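Local coordinates for type III Pentaketide Synthase (Neurospora crassa, PDB 3EUO), which makes pentaketides as a fungal type III polyketide synthase of the chalcone and stilbene synthase family, at the interface of chains A and B. Numbering follows the deposited sequence. Chains: chain A/B, Type III Pentaketide Synthase.

The interface of chains A and B. Residues chain A 105, 134, 136, 152, 155-156, 159, 163; chain B 152, 155-156.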
loop_
_atom_site.group_PDB
_atom_site.type_symbol
_atom_site.label_atom_id
_atom_site.label_comp_id
_atom_site.label_asym_id
_atom_site.label_seq_id
_atom_site.Cartn_x
_atom_site.Cartn_y
_atom_site.Cartn_z
ATOM N N HIS A 105 -4.268 -12.284 -8.928
ATOM C CA HIS A 105 -3.825 -11.246 -8.001
ATOM C C HIS A 105 -3.668 -9.954 -8.792
ATOM O O HIS A 105 -3.506 -9.975 -10.019
ATOM C CB HIS A 105 -2.430 -11.527 -7.416
ATOM C CG HIS A 105 -2.250 -12.860 -6.751
ATOM N ND1 HIS A 105 -2.290 -14.056 -7.437
ATOM C CD2 HIS A 105 -1.902 -13.170 -5.480
ATOM C CE1 HIS A 105 -2.030 -15.049 -6.604
ATOM N NE2 HIS A 105 -1.780 -14.537 -5.411
ATOM N N GLU A 134 -7.242 -11.175 -5.345
ATOM C CA GLU A 134 -6.414 -10.750 -4.222
ATOM C C GLU A 134 -5.631 -9.504 -4.631
ATOM O O GLU A 134 -4.803 -9.560 -5.556
ATOM C CB GLU A 134 -5.471 -11.872 -3.771
ATOM C CG GLU A 134 -6.175 -13.117 -3.229
ATOM C CD GLU A 134 -5.221 -14.107 -2.595
ATOM O OE1 GLU A 134 -4.592 -13.770 -1.564
ATOM O OE2 GLU A 134 -5.092 -15.229 -3.133
ATOM N N VAL A 136 -3.221 -5.996 -3.770
ATOM C CA VAL A 136 -2.222 -5.309 -2.969
ATOM C C VAL A 136 -2.043 -3.931 -3.598
ATOM O O VAL A 136 -1.629 -3.820 -4.768
ATOM C CB VAL A 136 -0.861 -6.061 -2.988
ATOM C CG1 VAL A 136 0.272 -5.180 -2.454
ATOM C CG2 VAL A 136 -0.948 -7.361 -2.197
ATOM N N THR A 152 7.177 -7.872 -5.530
ATOM C CA THR A 152 6.087 -8.324 -4.674
ATOM C C THR A 152 5.238 -9.350 -5.428
ATOM O O THR A 152 4.958 -10.417 -4.898
ATOM C CB THR A 152 5.223 -7.154 -4.190
ATOM O OG1 THR A 152 6.051 -6.241 -3.455
ATOM C CG2 THR A 152 4.093 -7.653 -3.280
ATOM N N ASN A 155 7.002 -12.750 -5.550
ATOM C CA ASN A 155 6.818 -13.492 -4.302
ATOM C C ASN A 155 5.414 -14.104 -4.211
ATOM O O ASN A 155 5.254 -15.251 -3.797
ATOM C CB ASN A 155 7.071 -12.584 -3.092
ATOM C CG ASN A 155 8.531 -12.167 -2.957
ATOM O OD1 ASN A 155 9.437 -12.867 -3.412
ATOM N ND2 ASN A 155 8.763 -11.036 -2.289
ATOM N N LEU A 156 4.410 -13.336 -4.632
ATOM C CA LEU A 156 3.024 -13.800 -4.614
ATOM C C LEU A 156 2.804 -14.945 -5.610
ATOM O O LEU A 156 2.138 -15.936 -5.289
ATOM C CB LEU A 156 2.063 -12.630 -4.875
ATOM C CG LEU A 156 2.040 -11.514 -3.819
ATOM C CD1 LEU A 156 1.184 -10.370 -4.323
ATOM C CD2 LEU A 156 1.512 -12.018 -2.472
ATOM N N GLY A 159 4.094 -18.017 -4.088
ATOM C CA GLY A 159 3.168 -18.502 -3.058
ATOM C C GLY A 159 2.144 -19.458 -3.650
ATOM O O GLY A 159 1.824 -20.495 -3.061
ATOM N N ARG A 163 1.641 -24.000 -3.753
ATOM C CA ARG A 163 0.356 -24.693 -3.617
ATOM C C ARG A 163 -0.095 -25.355 -4.919
ATOM O O ARG A 163 -1.240 -25.819 -5.027
ATOM C CB ARG A 163 -0.719 -23.720 -3.115
ATOM C CG ARG A 163 -0.380 -23.076 -1.777
ATOM C CD ARG A 163 -1.617 -22.611 -1.016
ATOM N NE ARG A 163 -2.084 -21.306 -1.463
ATOM C CZ ARG A 163 -3.341 -21.026 -1.791
ATOM N NH1 ARG A 163 -4.283 -21.964 -1.712
ATOM N NH2 ARG A 163 -3.661 -19.801 -2.190
ATOM N N THR B 152 -1.983 -11.456 2.883
ATOM C CA THR B 152 -0.869 -11.083 2.028
ATOM C C THR B 152 0.431 -11.714 2.542
ATOM O O THR B 152 1.194 -12.295 1.768
ATOM C CB THR B 152 -0.744 -9.550 1.916
ATOM O OG1 THR B 152 -1.967 -9.024 1.368
ATOM C CG2 THR B 152 0.437 -9.169 1.018
ATOM N N ASN B 155 0.641 -15.432 1.690
ATOM C CA ASN B 155 1.089 -15.632 0.313
ATOM C C ASN B 155 2.586 -15.420 0.170
ATOM O O ASN B 155 3.270 -16.188 -0.502
ATOM C CB ASN B 155 0.320 -14.718 -0.644
ATOM C CG ASN B 155 -1.140 -15.113 -0.781
ATOM O OD1 ASN B 155 -1.499 -16.284 -0.629
ATOM N ND2 ASN B 155 -1.992 -14.134 -1.080
ATOM N N LEU B 156 3.099 -14.397 0.846
ATOM C CA LEU B 156 4.527 -14.095 0.788
ATOM C C LEU B 156 5.353 -15.196 1.458
ATOM O O LEU B 156 6.386 -15.617 0.923
ATOM C CB LEU B 156 4.814 -12.719 1.382
ATOM C CG LEU B 156 4.240 -11.516 0.616
ATOM C CD1 LEU B 156 4.445 -10.247 1.431
ATOM C CD2 LEU B 156 4.862 -11.388 -0.757
HETATM O O HOH W 1 -4.045 -17.032 -1.517
HETATM O O HOH W 2 -0.965 -18.756 -1.878
#
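The side-chain amide of B:Asn155 is held at both ends by chain A. Its carbonyl oxygen OD1 takes two waters, each also bound to chain A: water 1 lies 2.8 Å from OD1 and bonds to OE2 of the A:Glu134 carboxylate, while water 2 joins OD1 to A:Arg163. That arginine presents the edge of its guanidinium, NE and NH2 together pinching water 2 in the guanidinium plane. At the other end of the amide, ND2 of B:Asn155 donates directly to OE1 of A:Glu134 over 2.7 Å. The two side chains meet tip to tip. OE1 lies in the amide plane of B:Asn155, whereas ND2 comes to the syn side of OE1 from 35° out of the carboxylate plane; the two planes are turned 53° against each other. The extended A:Glu134 chain (chi2 -171°) carries its carboxylate from strand 134-138 out to helix 145-162 of chain B. Direct bond and water 1 together span both carboxylate oxygens and both ends of the amide, which should fix the amide's rotation; the nearby arginine may ease the negative charge.

Nearer the helix backbone the packing is mostly apolar. CD2 of A:Leu156 lies 3.5 Å from CB of B:Asn155, at the root of the same side chain, and the twin contact brings CD2 of B:Leu156 to 3.4 Å from CB of A:Asn155. The two leucines cross obliquely, their CD2 methyls 3.8 Å apart where the paired helices 145-162 meet. CA of A:Gly159, about one helical turn on, sits in van der Waals contact with the backbone carbonyl O of B:Asn155, 3.4 Å away. About one turn earlier on the chain B helix, CG2 of A:Val136 meets CG2 of B:Thr152 at 3.9 Å; with CG2 of B:Thr152 anti to its backbone N, the methyl rather than the hydroxyl OG1 comes nearest to the valine. Repeated by two-fold symmetry, the patch joins helix to helix and helix to strand, probably helping to hold together the homodimer typical of type III polyketide synthases.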